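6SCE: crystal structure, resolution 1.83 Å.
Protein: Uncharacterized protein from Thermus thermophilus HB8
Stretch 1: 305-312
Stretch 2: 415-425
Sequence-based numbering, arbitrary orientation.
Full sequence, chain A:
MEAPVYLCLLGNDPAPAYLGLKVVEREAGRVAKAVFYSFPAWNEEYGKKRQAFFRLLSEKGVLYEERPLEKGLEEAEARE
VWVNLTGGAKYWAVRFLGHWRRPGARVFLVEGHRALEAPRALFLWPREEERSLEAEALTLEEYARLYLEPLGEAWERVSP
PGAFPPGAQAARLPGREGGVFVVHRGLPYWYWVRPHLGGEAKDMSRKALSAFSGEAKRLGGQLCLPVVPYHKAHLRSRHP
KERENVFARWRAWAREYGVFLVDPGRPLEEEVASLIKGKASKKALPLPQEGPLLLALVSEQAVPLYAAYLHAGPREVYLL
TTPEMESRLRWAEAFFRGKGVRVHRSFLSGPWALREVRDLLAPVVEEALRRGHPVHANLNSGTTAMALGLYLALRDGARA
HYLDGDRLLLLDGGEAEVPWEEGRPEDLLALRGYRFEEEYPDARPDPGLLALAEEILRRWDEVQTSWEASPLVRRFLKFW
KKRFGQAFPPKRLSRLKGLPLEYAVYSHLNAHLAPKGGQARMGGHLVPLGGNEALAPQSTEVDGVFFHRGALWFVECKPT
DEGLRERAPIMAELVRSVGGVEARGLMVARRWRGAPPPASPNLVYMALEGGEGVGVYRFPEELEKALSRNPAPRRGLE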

# COMPACT_ATOMS: atom_id res chain seq x y z
N LEU A 305 0.57 0.58 11.45
CA LEU A 305 0.70 1.61 12.45
C LEU A 305 -0.50 1.65 13.37
O LEU A 305 -0.38 1.84 14.58
CB LEU A 305 0.86 2.97 11.77
CG LEU A 305 1.20 4.16 12.68
CD1 LEU A 305 2.32 3.93 13.67
CD2 LEU A 305 1.56 5.32 11.77
N TYR A 306 -1.67 1.47 12.80
CA TYR A 306 -2.90 1.44 13.59
C TYR A 306 -2.91 0.20 14.52
O TYR A 306 -3.29 0.31 15.68
CB TYR A 306 -4.09 1.42 12.68
CG TYR A 306 -5.40 1.60 13.40
CD1 TYR A 306 -5.60 2.68 14.22
CD2 TYR A 306 -6.43 0.71 13.23
CE1 TYR A 306 -6.79 2.88 14.89
CE2 TYR A 306 -7.64 0.89 13.89
CZ TYR A 306 -7.81 1.98 14.72
OH TYR A 306 -9.00 2.19 15.39
N ALA A 307 -2.50 -0.95 14.01
CA ALA A 307 -2.39 -2.14 14.83
C ALA A 307 -1.45 -1.91 15.97
O ALA A 307 -1.72 -2.29 17.11
CB ALA A 307 -1.94 -3.34 14.01
N ALA A 308 -0.32 -1.26 15.68
CA ALA A 308 0.66 -0.97 16.72
C ALA A 308 0.09 -0.06 17.81
O ALA A 308 0.40 -0.24 19.00
CB ALA A 308 1.90 -0.34 16.11
N TYR A 309 -0.70 0.92 17.40
CA TYR A 309 -1.41 1.78 18.35
C TYR A 309 -2.38 0.95 19.23
O TYR A 309 -2.40 1.12 20.44
CB TYR A 309 -2.16 2.86 17.58
CG TYR A 309 -3.21 3.53 18.41
CD1 TYR A 309 -2.85 4.39 19.43
CD2 TYR A 309 -4.56 3.25 18.23
CE1 TYR A 309 -3.81 4.98 20.23
CE2 TYR A 309 -5.53 3.85 19.02
CZ TYR A 309 -5.13 4.71 20.02
OH TYR A 309 -6.06 5.31 20.83
N LEU A 310 -3.16 0.06 18.62
CA LEU A 310 -4.12 -0.74 19.39
C LEU A 310 -3.39 -1.65 20.38
O LEU A 310 -3.81 -1.78 21.54
CB LEU A 310 -5.01 -1.57 18.48
CG LEU A 310 -5.93 -0.79 17.56
CD1 LEU A 310 -6.70 -1.76 16.69
CD2 LEU A 310 -6.85 0.12 18.35
N HIS A 311 -2.28 -2.23 19.94
CA HIS A 311 -1.50 -3.13 20.80
C HIS A 311 -0.77 -2.40 21.93
O HIS A 311 -0.86 -2.80 23.11
CB HIS A 311 -0.52 -3.91 19.93
CG HIS A 311 0.49 -4.71 20.69
ND1 HIS A 311 0.16 -5.85 21.39
CD2 HIS A 311 1.82 -4.54 20.85
CE1 HIS A 311 1.26 -6.36 21.93
NE2 HIS A 311 2.27 -5.58 21.62
N ALA A 312 -0.06 -1.33 21.59
CA ALA A 312 0.87 -0.71 22.54
C ALA A 312 0.19 0.25 23.50
O ALA A 312 0.68 0.43 24.60
CB ALA A 312 1.96 0.03 21.82
N GLU A 415 3.43 -14.67 19.19
CA GLU A 415 2.52 -13.75 18.49
C GLU A 415 1.65 -13.03 19.48
O GLU A 415 1.34 -13.58 20.56
CB GLU A 415 1.62 -14.54 17.54
CG GLU A 415 2.39 -15.37 16.54
CD GLU A 415 1.50 -16.14 15.57
OE1 GLU A 415 0.25 -16.03 15.62
OE2 GLU A 415 2.06 -16.86 14.75
N ALA A 416 1.26 -11.79 19.18
CA ALA A 416 0.28 -11.09 19.99
C ALA A 416 -1.03 -10.93 19.24
O ALA A 416 -1.05 -10.48 18.08
CB ALA A 416 0.79 -9.73 20.44
N GLU A 417 -2.10 -11.37 19.87
CA GLU A 417 -3.44 -11.10 19.36
C GLU A 417 -3.72 -9.63 19.60
O GLU A 417 -3.52 -9.14 20.71
CB GLU A 417 -4.46 -11.95 20.12
CG GLU A 417 -4.46 -13.40 19.73
CD GLU A 417 -4.85 -13.61 18.27
OE1 GLU A 417 -5.62 -12.81 17.69
OE2 GLU A 417 -4.35 -14.57 17.71
N VAL A 418 -4.15 -8.94 18.57
CA VAL A 418 -4.43 -7.51 18.63
C VAL A 418 -5.85 -7.31 19.13
O VAL A 418 -6.72 -8.08 18.75
CB VAL A 418 -4.29 -6.92 17.23
CG1 VAL A 418 -4.57 -5.41 17.22
CG2 VAL A 418 -2.87 -7.15 16.75
N PRO A 419 -6.08 -6.29 19.96
CA PRO A 419 -7.48 -6.04 20.38
C PRO A 419 -8.26 -5.32 19.27
O PRO A 419 -8.63 -4.16 19.41
CB PRO A 419 -7.35 -5.18 21.63
CG PRO A 419 -5.96 -4.64 21.63
CD PRO A 419 -5.11 -5.48 20.70
N TRP A 420 -8.53 -6.03 18.19
CA TRP A 420 -9.11 -5.40 17.01
C TRP A 420 -10.50 -4.87 17.31
O TRP A 420 -10.95 -3.94 16.64
CB TRP A 420 -9.24 -6.40 15.89
CG TRP A 420 -7.95 -6.85 15.27
CD1 TRP A 420 -7.46 -8.11 15.22
CD2 TRP A 420 -7.04 -6.03 14.53
NE1 TRP A 420 -6.27 -8.13 14.52
CE2 TRP A 420 -6.01 -6.87 14.07
CE3 TRP A 420 -7.00 -4.67 14.21
CZ2 TRP A 420 -4.93 -6.39 13.32
CZ3 TRP A 420 -5.93 -4.20 13.43
CH2 TRP A 420 -4.93 -5.06 13.01
N GLU A 421 -11.17 -5.45 18.31
CA GLU A 421 -12.52 -5.00 18.70
C GLU A 421 -12.54 -3.55 19.15
O GLU A 421 -13.60 -2.93 19.17
CB GLU A 421 -13.15 -5.94 19.76
CG GLU A 421 -12.54 -5.86 21.15
CD GLU A 421 -11.20 -6.58 21.27
OE1 GLU A 421 -10.74 -7.22 20.30
OE2 GLU A 421 -10.60 -6.52 22.36
N GLU A 422 -11.39 -3.00 19.51
CA GLU A 422 -11.25 -1.58 19.85
C GLU A 422 -11.02 -0.68 18.66
O GLU A 422 -10.92 0.53 18.81
CB GLU A 422 -10.09 -1.37 20.81
CG GLU A 422 -10.16 -2.17 22.09
CD GLU A 422 -8.91 -1.97 22.93
OE1 GLU A 422 -8.06 -1.11 22.56
OE2 GLU A 422 -8.75 -2.69 23.94
N GLY A 423 -10.87 -1.27 17.49
CA GLY A 423 -10.61 -0.53 16.26
C GLY A 423 -11.87 0.14 15.74
O GLY A 423 -13.01 -0.29 16.06
N ARG A 424 -11.68 1.21 14.98
CA ARG A 424 -12.80 1.91 14.34
C ARG A 424 -12.38 2.32 12.95
O ARG A 424 -11.28 2.89 12.78
CB ARG A 424 -13.19 3.15 15.14
CG ARG A 424 -13.45 2.90 16.62
CD ARG A 424 -13.65 4.20 17.38
NE ARG A 424 -13.28 4.06 18.79
CZ ARG A 424 -13.15 5.06 19.66
NH1 ARG A 424 -13.39 6.32 19.31
NH2 ARG A 424 -12.80 4.79 20.92
N PRO A 425 -13.24 2.08 11.95
CA PRO A 425 -12.83 2.41 10.61
C PRO A 425 -12.54 3.91 10.42
O PRO A 425 -11.68 4.25 9.64
CB PRO A 425 -14.00 1.94 9.73
CG PRO A 425 -15.11 1.60 10.63
CD PRO A 425 -14.58 1.46 12.01
O HOH W 1 -2.31 -6.88 21.87

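Leu 310 anchors this contact, covering more surface than any other residue. Its CA-to-CB bond points toward the second stretch, and the m, t rotamer spreads its branched end among several neighbours. CD1 lies 3.8 Å from CE3 of Trp 420, while CB meets CG1 of Val 418 at 4.1 Å. A flexible, wholly apolar side chain suits this place, because it can fill the space between an indole and an aliphatic residue without leaving a polar group unpaired. One helical turn earlier, the small Ala 307 lets the indole come close: its CB is 3.6 Å from CH2 of Trp 420.

Tyr 306 combines packing with polarity. Its hydroxyl accepts a hydrogen bond from the backbone, Arg 424 N to Tyr 306 OH, at 2.9 Å and an angle of 155°, with the donor near the ring plane. The same hydroxyl packs against Gly 423, with Tyr 306 OH 3.3 Å from Gly 423 CA; a CB there would be crowded by Trp 420 O, so glycine fits the turn.

His 311 is partly exposed, and imidazole suits it, offering carbon for a methyl and nitrogen for water. Its CE1 approaches CB of Ala 416 to 3.7 Å, and a water bridges the stretches, lying 2.7 Å from His 311 ND1 and donating to Glu 417 O at 2.8 Å.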